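Local coordinates for unknown protein (Leishmania major, PDB 1R75) that is of unknown function but belongs to the DUF1935 family and folds as an all-beta sandwich of two antiparallel sheets packed face to face, at residues V77-T82 and T112-E117; H65-F70 and V125-A130; R51-Y56 and G118-W123; D81-R86 and L102-V107. One frame throughout, in Å; residues are numbered along the deposited sequence.

How the contacts relate
Following the chain, residues 51-56 come first and 65-70 second; 77-82 then runs straight into 81-86, so contacts 1 and 4 share Asp81 and Thr82. The return order is 102-107, which closes contact 4, then 112-117 for contact 1, 118-123 for contact 3 and 125-130 for contact 2. Contact 4 therefore lies within the span of contact 1, and both within those of contacts 2 and 3, which cross. Contact 1 belongs to the five-stranded sheet, contacts 2 and 4 to the four-stranded one, and contact 3 follows the connection between them. Phe115 of contact 1 packs on Val68 of contact 2 and Val105 of contact 4, linking the layers across the core.

Contact 1. Residues V77-T82 and T112-E117; sequences VPLGDT and TQMFVE
Val77 and Glu117 form an antiparallel hydrogen-bonded pair, Val77 N to Glu117 O and Glu117 N to Val77 O both spanning 3.0 Å, and the ladder ends where Leu79 N meets Phe115 O at 2.8 Å. Between them Pro78 faces Val116 in a non-hydrogen-bonded pair, a place where the missing N-H of proline costs nothing. Leu79 N sits well above the carbonyl plane of Phe115, next to a classic beta bulge in which Phe115 and Val116 together face Trp53. Leu79 carries the outer packing: its CB lies 3.6 Å from Met114 CB, and CG, anti to the carbonyl carbon (chi1 -65°), stands 4.0 Å from Glu117 CB, which both methyls approach. The strand 75-78, at the border of the five-stranded sheet, leaves it through a type II' turn from Leu79 to Thr82. Gly80 takes its second position, where positive phi suits a residue without CB. Thr82 closes the turn twice on Leu79 O, through N at 2.9 Å and OG1 at 3.0 Å. Its CG2 rests 3.8 Å from Phe115 CD1, the two side chains crossing at about a right angle on the core side. A water joins Asp81 N to Gln113 OE1 and Met114 O.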
loop_
_atom_site.group_PDB
_atom_site.type_symbol
_atom_site.label_atom_id
_atom_site.label_comp_id
_atom_site.label_asym_id
_atom_site.label_seq_id
_atom_site.Cartn_x
_atom_site.Cartn_y
_atom_site.Cartn_z
ATOM N N VAL A 77 13.088 4.980 -0.633
ATOM C CA VAL A 77 13.467 3.643 -0.252
ATOM C C VAL A 77 12.208 2.840 0.090
ATOM O O VAL A 77 11.287 3.384 0.698
ATOM C CB VAL A 77 14.498 3.629 0.937
ATOM C CG1 VAL A 77 15.639 4.362 0.510
ATOM C CG2 VAL A 77 13.916 4.121 2.152
ATOM N N PRO A 78 12.209 1.551 -0.172
ATOM C CA PRO A 78 11.097 0.733 0.304
ATOM C C PRO A 78 11.163 0.521 1.802
ATOM O O PRO A 78 12.253 0.448 2.344
ATOM C CB PRO A 78 11.324 -0.593 -0.447
ATOM C CG PRO A 78 12.851 -0.716 -0.536
ATOM C CD PRO A 78 13.148 0.702 -0.982
ATOM N N LEU A 79 10.027 0.398 2.445
ATOM C CA LEU A 79 9.881 0.121 3.873
ATOM C C LEU A 79 9.399 -1.240 4.132
ATOM O O LEU A 79 8.659 -1.869 3.323
ATOM C CB LEU A 79 8.886 1.108 4.489
ATOM C CG LEU A 79 9.326 2.586 4.485
ATOM C CD1 LEU A 79 8.310 3.452 5.280
ATOM C CD2 LEU A 79 10.699 2.724 4.992
ATOM N N GLY A 80 9.758 -1.806 5.281
ATOM C CA GLY A 80 9.020 -2.971 5.740
ATOM C C GLY A 80 9.239 -4.205 4.888
ATOM O O GLY A 80 10.385 -4.528 4.543
ATOM N N ASP A 81 8.141 -4.837 4.504
ATOM C CA ASP A 81 8.148 -5.983 3.650
ATOM C C ASP A 81 7.994 -5.602 2.204
ATOM O O ASP A 81 7.863 -6.495 1.394
ATOM C CB ASP A 81 7.023 -6.921 4.015
ATOM C CG ASP A 81 7.214 -7.549 5.402
ATOM O OD1 ASP A 81 8.354 -7.854 5.742
ATOM O OD2 ASP A 81 6.261 -7.720 6.150
ATOM N N THR A 82 8.031 -4.312 1.841
ATOM C CA THR A 82 7.926 -3.906 0.408
ATOM C C THR A 82 9.147 -4.390 -0.381
ATOM O O THR A 82 10.283 -4.342 0.107
ATOM C CB THR A 82 7.809 -2.411 0.355
ATOM O OG1 THR A 82 6.657 -2.057 1.099
ATOM C CG2 THR A 82 7.678 -1.857 -1.068
ATOM N N THR A 112 -1.977 -2.793 8.327
ATOM C CA THR A 112 -1.236 -1.639 7.790
ATOM C C THR A 112 0.171 -2.098 7.323
ATOM O O THR A 112 0.869 -2.765 8.100
ATOM C CB THR A 112 -1.084 -0.546 8.865
ATOM O OG1 THR A 112 -2.376 -0.107 9.332
ATOM C CG2 THR A 112 -0.549 0.778 8.313
ATOM N N GLN A 113 0.548 -1.852 6.070
ATOM C CA GLN A 113 1.885 -2.081 5.552
ATOM C C GLN A 113 2.550 -0.738 5.265
ATOM O O GLN A 113 2.078 0.006 4.404
ATOM C CB GLN A 113 1.838 -3.007 4.298
ATOM C CG GLN A 113 1.525 -4.416 4.659
ATOM C CD GLN A 113 2.817 -5.179 5.089
ATOM O OE1 GLN A 113 3.718 -4.608 5.678
ATOM N NE2 GLN A 113 2.909 -6.418 4.733
ATOM N N MET A 114 3.715 -0.463 5.892
ATOM C CA MET A 114 4.624 0.606 5.429
ATOM C C MET A 114 5.095 0.250 3.995
ATOM O O MET A 114 5.346 -0.896 3.666
ATOM C CB MET A 114 5.841 0.692 6.384
ATOM C CG MET A 114 5.431 1.112 7.759
ATOM S SD MET A 114 4.763 2.869 7.694
ATOM C CE MET A 114 3.597 2.350 8.526
ATOM N N PHE A 115 5.150 1.265 3.149
ATOM C CA PHE A 115 5.424 1.098 1.768
ATOM C C PHE A 115 6.707 1.741 1.332
ATOM O O PHE A 115 7.715 1.028 0.926
ATOM C CB PHE A 115 4.200 1.607 1.022
ATOM C CG PHE A 115 4.228 1.295 -0.457
ATOM C CD1 PHE A 115 4.415 0.009 -0.883
ATOM C CD2 PHE A 115 4.039 2.327 -1.437
ATOM C CE1 PHE A 115 4.408 -0.300 -2.260
ATOM C CE2 PHE A 115 4.110 2.009 -2.792
ATOM C CZ PHE A 115 4.258 0.688 -3.182
ATOM N N VAL A 116 6.767 3.099 1.291
ATOM C CA VAL A 116 7.965 3.808 0.842
ATOM C C VAL A 116 8.182 5.048 1.661
ATOM O O VAL A 116 7.297 5.590 2.315
ATOM C CB VAL A 116 7.923 4.225 -0.666
ATOM C CG1 VAL A 116 7.831 3.074 -1.485
ATOM C CG2 VAL A 116 6.750 5.170 -0.938
ATOM N N GLU A 117 9.386 5.507 1.656
ATOM C CA GLU A 117 9.694 6.755 2.330
ATOM C C GLU A 117 10.653 7.550 1.483
ATOM O O GLU A 117 11.597 7.007 0.909
ATOM C CB GLU A 117 10.342 6.380 3.680
ATOM C CG GLU A 117 10.759 7.548 4.517
ATOM C CD GLU A 117 10.854 7.208 6.035
ATOM O OE1 GLU A 117 9.998 6.436 6.544
ATOM O OE2 GLU A 117 11.774 7.761 6.684
HETATM O O HOH W 1 5.696 -3.354 4.936
HETATM O O HOH W 2 4.187 -8.784 3.651
#

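Contact 2. Residues H65-F70 and V125-A130; sequences HVAVLF and VDTLEA
His65 and Glu129 pair in the antiparallel ladder between strands 65-70 and 125-130, whose axes run at 172° and approach to 4.4 Å. His65 N to Glu129 O (2.8 Å) and the reverse bond make a hydrogen-bonded pair, and Val66 with Leu128 the non-hydrogen-bonded pair after it. At Ala67 the register slips by one: Asp126 and Thr127 both face it in a classic beta bulge. Ala67 O takes both N-H groups from the same face of its plane, Asp126 N at 2.7 Å and Thr127 N at 3.1 Å. Strand 123-132 borders the four-stranded sheet of the sandwich, so the bulge lies on a border strand.

Facing the sandwich core, Val66 and Leu128 lie side by side and point the same way, Leu128 CD1 touching Val66 CB at 3.8 Å; beyond them Val68 stands against Phe115. The other face is more polar. There His65 CG is anti to the backbone N (chi1 175°), and CG2 of Thr127 meets the edge of the imidazole, 3.8 Å from His65 ND1. Ala67 CB lies 4.1 Å from Thr127 CB and also near Asp126 OD2. Leu69 CD1 is 3.5 Å from Asp126 OD1, a van der Waals contact. The backbone thus supplies every strong polar link across the strands, while the core face is aliphatic (Val66, Val68, Leu128) and the other mixes His65 and Thr127 with apolar Ala67 and Leu69.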
loop_
_atom_site.group_PDB
_atom_site.type_symbol
_atom_site.label_atom_id
_atom_site.label_comp_id
_atom_site.label_asym_id
_atom_site.label_seq_id
_atom_site.Cartn_x
_atom_site.Cartn_y
_atom_site.Cartn_z
ATOM N N HIS A 65 -2.800 -7.013 -3.336
ATOM C CA HIS A 65 -1.417 -6.859 -3.801
ATOM C C HIS A 65 -1.343 -5.558 -4.546
ATOM O O HIS A 65 -2.138 -5.335 -5.444
ATOM C CB HIS A 65 -1.033 -7.983 -4.773
ATOM C CG HIS A 65 0.327 -7.830 -5.384
ATOM N ND1 HIS A 65 0.522 -7.637 -6.738
ATOM C CD2 HIS A 65 1.561 -7.795 -4.824
ATOM C CE1 HIS A 65 1.809 -7.482 -6.977
ATOM N NE2 HIS A 65 2.462 -7.596 -5.840
ATOM N N VAL A 66 -0.425 -4.680 -4.170
ATOM C CA VAL A 66 -0.340 -3.367 -4.781
ATOM C C VAL A 66 1.081 -3.162 -5.283
ATOM O O VAL A 66 2.046 -3.510 -4.607
ATOM C CB VAL A 66 -0.848 -2.233 -3.870
ATOM C CG1 VAL A 66 -0.200 -2.227 -2.538
ATOM C CG2 VAL A 66 -0.721 -0.809 -4.566
ATOM N N ALA A 67 1.211 -2.723 -6.521
ATOM C CA ALA A 67 2.486 -2.287 -7.032
ATOM C C ALA A 67 2.359 -0.929 -7.688
ATOM O O ALA A 67 1.422 -0.680 -8.463
ATOM C CB ALA A 67 3.058 -3.258 -8.069
ATOM N N VAL A 68 3.357 -0.081 -7.425
ATOM C CA VAL A 68 3.370 1.273 -7.845
ATOM C C VAL A 68 4.693 1.516 -8.562
ATOM O O VAL A 68 5.740 1.087 -8.118
ATOM C CB VAL A 68 3.249 2.222 -6.666
ATOM C CG1 VAL A 68 3.409 3.665 -7.115
ATOM C CG2 VAL A 68 1.910 2.029 -5.878
ATOM N N LEU A 69 4.624 2.206 -9.667
ATOM C CA LEU A 69 5.776 2.573 -10.454
ATOM C C LEU A 69 6.036 4.043 -10.258
ATOM O O LEU A 69 5.138 4.870 -10.498
ATOM C CB LEU A 69 5.444 2.431 -11.913
ATOM C CG LEU A 69 5.425 1.138 -12.593
ATOM C CD1 LEU A 69 4.444 1.253 -13.840
ATOM C CD2 LEU A 69 6.918 0.770 -12.979
ATOM N N PHE A 70 7.247 4.369 -9.845
ATOM C CA PHE A 70 7.710 5.688 -9.524
ATOM C C PHE A 70 8.710 6.162 -10.585
ATOM O O PHE A 70 9.486 5.344 -11.166
ATOM C CB PHE A 70 8.331 5.714 -8.149
ATOM C CG PHE A 70 7.423 5.421 -7.036
ATOM C CD1 PHE A 70 6.750 6.445 -6.329
ATOM C CD2 PHE A 70 7.370 4.102 -6.518
ATOM C CE1 PHE A 70 5.953 6.155 -5.266
ATOM C CE2 PHE A 70 6.609 3.853 -5.420
ATOM C CZ PHE A 70 5.918 4.843 -4.787
ATOM N N VAL A 125 -0.246 3.654 -10.284
ATOM C CA VAL A 125 -0.512 2.257 -9.999
ATOM C C VAL A 125 -0.186 1.345 -11.152
ATOM O O VAL A 125 -0.701 1.493 -12.271
ATOM C CB VAL A 125 -1.915 2.033 -9.539
ATOM C CG1 VAL A 125 -2.144 0.493 -9.386
ATOM C CG2 VAL A 125 -2.172 2.782 -8.295
ATOM N N ASP A 126 0.645 0.332 -10.898
ATOM C CA ASP A 126 1.015 -0.641 -11.887
ATOM C C ASP A 126 0.100 -1.867 -11.800
ATOM O O ASP A 126 -0.428 -2.345 -12.836
ATOM C CB ASP A 126 2.444 -1.058 -11.645
ATOM C CG ASP A 126 2.889 -2.166 -12.542
ATOM O OD1 ASP A 126 2.953 -1.941 -13.771
ATOM O OD2 ASP A 126 3.194 -3.301 -12.098
ATOM N N THR A 127 -0.104 -2.377 -10.585
ATOM C CA THR A 127 -1.008 -3.535 -10.352
ATOM C C THR A 127 -1.769 -3.298 -9.104
ATOM O O THR A 127 -1.211 -2.795 -8.102
ATOM C CB THR A 127 -0.152 -4.822 -10.067
ATOM O OG1 THR A 127 0.638 -5.141 -11.201
ATOM C CG2 THR A 127 -1.049 -6.062 -9.813
ATOM N N LEU A 128 -3.065 -3.591 -9.122
ATOM C CA LEU A 128 -3.845 -3.530 -7.938
ATOM C C LEU A 128 -4.813 -4.739 -8.034
ATOM O O LEU A 128 -5.637 -4.784 -8.973
ATOM C CB LEU A 128 -4.543 -2.262 -7.860
ATOM C CG LEU A 128 -5.091 -1.808 -6.553
ATOM C CD1 LEU A 128 -4.338 -2.121 -5.296
ATOM C CD2 LEU A 128 -5.292 -0.255 -6.633
ATOM N N GLU A 129 -4.582 -5.743 -7.200
ATOM C CA GLU A 129 -5.296 -7.032 -7.281
ATOM C C GLU A 129 -5.715 -7.513 -5.909
ATOM O O GLU A 129 -5.041 -7.233 -4.921
ATOM C CB GLU A 129 -4.366 -8.101 -7.852
ATOM C CG GLU A 129 -5.092 -9.305 -8.390
ATOM C CD GLU A 129 -4.874 -9.504 -9.899
ATOM O OE1 GLU A 129 -3.733 -9.152 -10.395
ATOM O OE2 GLU A 129 -5.848 -9.996 -10.581
ATOM N N ALA A 130 -6.853 -8.183 -5.797
ATOM C CA ALA A 130 -7.225 -8.718 -4.528
ATOM C C ALA A 130 -7.702 -10.129 -4.719
ATOM O O ALA A 130 -8.258 -10.455 -5.776
ATOM C CB ALA A 130 -8.276 -7.885 -3.875
#

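Contact 3. Residues R51-Y56 and G118-W123; sequences RRWAFY and GSVTGW
Gly118 N gives a hydrogen bond to Arg51 O at 2.7 Å, just where the chain turns the corner from strand 112-117 of one sheet of the beta sandwich toward strand 123-132 of the other. Its backbone angles, with phi at 136°, would press a CB against the carbonyl O of Glu117, a conformation that suits a residue lacking CB. Gly118 CA lies over one face of the Arg51 guanidinium.

Next comes Ser119, whose CB stands at the guanidinium edge, in its plane, 3.7 Å from Arg51 NH2. That nitrogen is also near Ser119 N, but both are donors and make no bond.

Val120 turns toward Trp53. Its CG1 lies 4.0 Å from Trp53 CZ2, and its CG2 sits over one face of the indole, displaced toward the rim, so both methyls of Val120 meet the CZ2 side of the ring system. Val120 also packs on Phe70. In the same loop Thr121 OG1 is hydrogen-bonded to Asp73 and Ser74.

Trp123 ends the crossing and meets Trp53 in a T-shaped stack, the edge of Trp53 directed at the face of Trp123 with planes at 76°. The rings are broad enough to span from sheet to sheet, and Arg44 makes a cation-pi contact with Trp53. The CG of Trp123 stands between its backbone N and carbonyl carbon (chi1 59°), which places it 3.9 Å from Trp53 CH2. Trp53 CH2 lies over the centre of the Trp123 ring system, 3.5 Å from CD2 and 3.6 Å from CE2.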
loop_
_atom_site.group_PDB
_atom_site.type_symbol
_atom_site.label_atom_id
_atom_site.label_comp_id
_atom_site.label_asym_id
_atom_site.label_seq_id
_atom_site.Cartn_x
_atom_site.Cartn_y
_atom_site.Cartn_z
ATOM N N ARG A 51 7.568 11.906 5.490
ATOM C CA ARG A 51 7.721 11.656 4.057
ATOM C C ARG A 51 7.533 10.141 3.706
ATOM O O ARG A 51 8.347 9.543 3.023
ATOM C CB ARG A 51 9.016 12.205 3.532
ATOM C CG ARG A 51 8.957 13.761 3.424
ATOM C CD ARG A 51 10.270 14.471 3.010
ATOM N NE ARG A 51 11.021 13.861 1.904
ATOM C CZ ARG A 51 12.262 13.356 2.028
ATOM N NH1 ARG A 51 12.881 13.317 3.217
ATOM N NH2 ARG A 51 12.890 12.843 0.975
ATOM N N ARG A 52 6.431 9.622 4.155
ATOM C CA ARG A 52 6.188 8.181 4.200
ATOM C C ARG A 52 4.800 7.844 3.732
ATOM O O ARG A 52 3.808 8.542 4.042
ATOM C CB ARG A 52 6.315 7.814 5.637
ATOM C CG ARG A 52 6.245 6.446 6.016
ATOM C CD ARG A 52 6.768 6.350 7.528
ATOM N NE ARG A 52 5.781 6.839 8.507
ATOM C CZ ARG A 52 6.076 7.244 9.740
ATOM N NH1 ARG A 52 7.358 7.223 10.213
ATOM N NH2 ARG A 52 5.108 7.630 10.525
ATOM N N TRP A 53 4.699 6.722 3.034
ATOM C CA TRP A 53 3.415 6.149 2.674
ATOM C C TRP A 53 3.241 4.770 3.261
ATOM O O TRP A 53 4.219 3.981 3.314
ATOM C CB TRP A 53 3.348 5.948 1.208
ATOM C CG TRP A 53 3.228 7.094 0.326
ATOM C CD1 TRP A 53 3.328 8.420 0.603
ATOM C CD2 TRP A 53 2.973 6.990 -1.087
ATOM N NE1 TRP A 53 3.168 9.169 -0.567
ATOM C CE2 TRP A 53 2.979 8.302 -1.621
ATOM C CE3 TRP A 53 2.783 5.912 -1.955
ATOM C CZ2 TRP A 53 2.750 8.544 -3.004
ATOM C CZ3 TRP A 53 2.508 6.175 -3.338
ATOM C CH2 TRP A 53 2.546 7.439 -3.822
ATOM N N ALA A 54 2.023 4.492 3.626
ATOM C CA ALA A 54 1.557 3.225 4.059
ATOM C C ALA A 54 0.204 2.907 3.426
ATOM O O ALA A 54 -0.463 3.797 2.932
ATOM C CB ALA A 54 1.434 3.208 5.548
ATOM N N PHE A 55 -0.142 1.619 3.406
ATOM C CA PHE A 55 -1.446 1.138 2.956
ATOM C C PHE A 55 -2.157 0.422 4.088
ATOM O O PHE A 55 -1.546 -0.328 4.891
ATOM C CB PHE A 55 -1.263 0.162 1.782
ATOM C CG PHE A 55 -0.843 0.818 0.549
ATOM C CD1 PHE A 55 -1.692 1.681 -0.116
ATOM C CD2 PHE A 55 0.422 0.575 0.024
ATOM C CE1 PHE A 55 -1.262 2.298 -1.368
ATOM C CE2 PHE A 55 0.833 1.151 -1.175
ATOM C CZ PHE A 55 -0.010 2.065 -1.844
ATOM N N TYR A 56 -3.448 0.662 4.167
ATOM C CA TYR A 56 -4.323 -0.001 5.118
ATOM C C TYR A 56 -5.434 -0.712 4.337
ATOM O O TYR A 56 -6.022 -0.121 3.434
ATOM C CB TYR A 56 -4.877 1.019 6.152
ATOM C CG TYR A 56 -6.010 0.456 6.953
ATOM C CD1 TYR A 56 -5.781 -0.568 7.874
ATOM C CD2 TYR A 56 -7.303 0.896 6.771
ATOM C CE1 TYR A 56 -6.829 -1.160 8.563
ATOM C CE2 TYR A 56 -8.365 0.314 7.453
ATOM C CZ TYR A 56 -8.112 -0.668 8.362
ATOM O OH TYR A 56 -9.116 -1.252 9.038
ATOM N N GLY A 118 10.403 8.852 1.385
ATOM C CA GLY A 118 11.298 9.749 0.696
ATOM C C GLY A 118 10.502 10.709 -0.190
ATOM O O GLY A 118 9.385 11.006 0.114
ATOM N N SER A 119 11.077 11.134 -1.288
ATOM C CA SER A 119 10.470 12.155 -2.121
ATOM C C SER A 119 9.899 11.559 -3.364
ATOM O O SER A 119 10.591 11.019 -4.185
ATOM C CB SER A 119 11.443 13.307 -2.369
ATOM O OG SER A 119 12.593 12.870 -3.063
ATOM N N VAL A 120 8.600 11.674 -3.504
ATOM C CA VAL A 120 7.899 11.004 -4.591
ATOM C C VAL A 120 7.658 12.097 -5.630
ATOM O O VAL A 120 7.149 13.180 -5.230
ATOM C CB VAL A 120 6.601 10.457 -4.093
ATOM C CG1 VAL A 120 5.814 9.865 -5.261
ATOM C CG2 VAL A 120 6.867 9.369 -3.009
ATOM N N THR A 121 7.872 11.769 -6.888
ATOM C CA THR A 121 7.605 12.654 -8.027
ATOM C C THR A 121 6.416 12.048 -8.762
ATOM O O THR A 121 5.367 11.879 -8.128
ATOM C CB THR A 121 8.789 12.847 -8.927
ATOM O OG1 THR A 121 9.248 11.597 -9.493
ATOM C CG2 THR A 121 9.948 13.466 -8.135
ATOM N N GLY A 122 6.539 11.706 -10.024
ATOM C CA GLY A 122 5.466 11.022 -10.745
ATOM C C GLY A 122 5.340 9.587 -10.224
ATOM O O GLY A 122 6.363 8.930 -9.926
ATOM N N TRP A 123 4.112 9.076 -10.137
ATOM C CA TRP A 123 3.896 7.701 -9.786
ATOM C C TRP A 123 2.600 7.290 -10.398
ATOM O O TRP A 123 1.741 8.165 -10.686
ATOM C CB TRP A 123 3.781 7.521 -8.292
ATOM C CG TRP A 123 2.670 8.303 -7.590
ATOM C CD1 TRP A 123 2.726 9.612 -7.221
ATOM C CD2 TRP A 123 1.420 7.828 -7.164
ATOM N NE1 TRP A 123 1.577 9.995 -6.604
ATOM C CE2 TRP A 123 0.746 8.915 -6.548
ATOM C CE3 TRP A 123 0.746 6.636 -7.301
ATOM C CZ2 TRP A 123 -0.512 8.817 -6.018
ATOM C CZ3 TRP A 123 -0.534 6.530 -6.738
ATOM C CH2 TRP A 123 -1.147 7.619 -6.093
#

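Contact 4. Residues D81-R86 and L102-V107; sequences DTTAFR and LCEVDV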
loop_
_atom_site.group_PDB
_atom_site.type_symbol
_atom_site.label_atom_id
_atom_site.label_comp_id
_atom_site.label_asym_id
_atom_site.label_seq_id
_atom_site.Cartn_x
_atom_site.Cartn_y
_atom_site.Cartn_z
ATOM N N ASP A 81 8.141 -4.837 4.504
ATOM C CA ASP A 81 8.148 -5.983 3.650
ATOM C C ASP A 81 7.994 -5.602 2.204
ATOM O O ASP A 81 7.863 -6.495 1.394
ATOM C CB ASP A 81 7.023 -6.921 4.015
ATOM C CG ASP A 81 7.214 -7.549 5.402
ATOM O OD1 ASP A 81 8.354 -7.854 5.742
ATOM O OD2 ASP A 81 6.261 -7.720 6.150
ATOM N N THR A 82 8.031 -4.312 1.841
ATOM C CA THR A 82 7.926 -3.906 0.408
ATOM C C THR A 82 9.147 -4.390 -0.381
ATOM O O THR A 82 10.283 -4.342 0.107
ATOM C CB THR A 82 7.809 -2.411 0.355
ATOM O OG1 THR A 82 6.657 -2.057 1.099
ATOM C CG2 THR A 82 7.678 -1.857 -1.068
ATOM N N THR A 83 8.922 -4.866 -1.590
ATOM C CA THR A 83 10.048 -5.212 -2.487
ATOM C C THR A 83 10.101 -4.171 -3.557
ATOM O O THR A 83 9.050 -3.657 -4.004
ATOM C CB THR A 83 9.855 -6.615 -3.043
ATOM O OG1 THR A 83 8.535 -6.707 -3.526
ATOM C CG2 THR A 83 9.688 -7.594 -1.958
ATOM N N ALA A 84 11.319 -3.771 -3.932
ATOM C CA ALA A 84 11.497 -2.704 -4.893
ATOM C C ALA A 84 12.535 -3.140 -5.908
ATOM O O ALA A 84 13.512 -3.862 -5.538
ATOM C CB ALA A 84 11.936 -1.496 -4.205
ATOM N N PHE A 85 12.350 -2.733 -7.154
ATOM C CA PHE A 85 13.244 -3.143 -8.280
ATOM C C PHE A 85 13.406 -1.873 -9.131
ATOM O O PHE A 85 12.461 -1.107 -9.249
ATOM C CB PHE A 85 12.573 -4.171 -9.216
ATOM C CG PHE A 85 12.047 -5.349 -8.549
ATOM C CD1 PHE A 85 12.836 -6.485 -8.407
ATOM C CD2 PHE A 85 10.778 -5.353 -8.036
ATOM C CE1 PHE A 85 12.339 -7.631 -7.741
ATOM C CE2 PHE A 85 10.281 -6.454 -7.354
ATOM C CZ PHE A 85 11.068 -7.621 -7.216
ATOM N N ARG A 86 14.551 -1.690 -9.770
ATOM C CA ARG A 86 14.682 -0.745 -10.893
ATOM C C ARG A 86 14.256 -1.430 -12.205
ATOM O O ARG A 86 14.633 -2.564 -12.497
ATOM C CB ARG A 86 16.103 -0.128 -10.983
ATOM C CG ARG A 86 16.706 0.391 -9.657
ATOM C CD ARG A 86 18.294 0.503 -9.648
ATOM N NE ARG A 86 18.835 0.666 -8.277
ATOM C CZ ARG A 86 18.857 1.819 -7.619
ATOM N NH1 ARG A 86 18.418 2.936 -8.195
ATOM N NH2 ARG A 86 19.322 1.882 -6.378
ATOM N N LEU A 102 9.845 0.155 -9.339
ATOM C CA LEU A 102 8.658 -0.583 -9.028
ATOM C C LEU A 102 8.732 -1.064 -7.609
ATOM O O LEU A 102 9.729 -1.708 -7.214
ATOM C CB LEU A 102 8.532 -1.725 -10.004
ATOM C CG LEU A 102 7.241 -2.513 -9.931
ATOM C CD1 LEU A 102 6.093 -1.718 -10.367
ATOM C CD2 LEU A 102 7.452 -3.752 -10.839
ATOM N N CYS A 103 7.737 -0.694 -6.814
ATOM C CA CYS A 103 7.587 -1.126 -5.431
ATOM C C CYS A 103 6.286 -1.799 -5.180
ATOM O O CYS A 103 5.237 -1.390 -5.681
ATOM C CB CYS A 103 7.663 0.025 -4.462
ATOM S SG CYS A 103 9.151 1.003 -4.478
ATOM N N GLU A 104 6.330 -2.913 -4.451
ATOM C CA GLU A 104 5.152 -3.727 -4.331
ATOM C C GLU A 104 5.079 -4.362 -2.964
ATOM O O GLU A 104 6.154 -4.696 -2.368
ATOM C CB GLU A 104 5.120 -4.767 -5.414
ATOM C CG GLU A 104 6.090 -5.848 -5.302
ATOM C CD GLU A 104 6.046 -6.827 -6.535
ATOM O OE1 GLU A 104 4.979 -7.018 -7.180
ATOM O OE2 GLU A 104 7.101 -7.442 -6.835
ATOM N N VAL A 105 3.850 -4.584 -2.481
ATOM C CA VAL A 105 3.642 -5.177 -1.171
ATOM C C VAL A 105 2.274 -5.882 -1.208
ATOM O O VAL A 105 1.373 -5.517 -1.969
ATOM C CB VAL A 105 3.732 -4.100 -0.006
ATOM C CG1 VAL A 105 2.525 -3.192 -0.007
ATOM C CG2 VAL A 105 4.046 -4.752 1.353
ATOM N N ASP A 106 2.138 -6.903 -0.383
ATOM C CA ASP A 106 0.808 -7.461 -0.095
ATOM C C ASP A 106 0.266 -6.992 1.235
ATOM O O ASP A 106 1.003 -6.919 2.170
ATOM C CB ASP A 106 0.921 -8.984 -0.081
ATOM C CG ASP A 106 1.386 -9.526 -1.397
ATOM O OD1 ASP A 106 0.924 -9.035 -2.462
ATOM O OD2 ASP A 106 2.241 -10.448 -1.489
ATOM N N VAL A 107 -1.041 -6.714 1.335
ATOM C CA VAL A 107 -1.593 -6.140 2.501
ATOM C C VAL A 107 -2.766 -7.067 2.952
ATOM O O VAL A 107 -3.787 -7.204 2.248
ATOM C CB VAL A 107 -2.151 -4.766 2.261
ATOM C CG1 VAL A 107 -2.546 -4.091 3.568
ATOM C CG2 VAL A 107 -1.189 -3.917 1.474
HETATM O O HOH W 3 6.460 -7.669 -0.784
#
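Thr83 with Glu104 and Phe85 with Leu102 are the hydrogen-bonded pairs of an antiparallel ladder that adds the short border strand 83-86 to the four-stranded sheet. Thr83 N to Glu104 O and Glu104 N to Thr83 O both measure 2.9 Å. Between these pairs Ala84 faces Cys103 in a non-hydrogen-bonded pair, with CA atoms 4.2 Å apart: Ala84 CA lies 3.1 Å from Leu102 O in a CA-H...O contact, and its CB touches Cys103 SG at 3.8 Å. On the opposite face Thr83 OG1, held between its own N and carbonyl carbon (chi1 48°), adds a weak bond to Glu104 O at 3.3 Å.

One shell out, Thr82 lays OG1 against Val105 CB, although the stronger partner of that hydroxyl is Leu79 O in the preceding turn. Cys103 packs on Phe115 and Val116 of the facing sheet. A water donates to Asp81 O at 2.8 Å and weakly to Glu104 O. The Glu104 chain runs extended beyond CG and divides its oxygens: OE1 has a weak bond to His65 NE2, while OE2 comes to the edge of the Phe85 ring, near its plane, 3.4 Å from CE2.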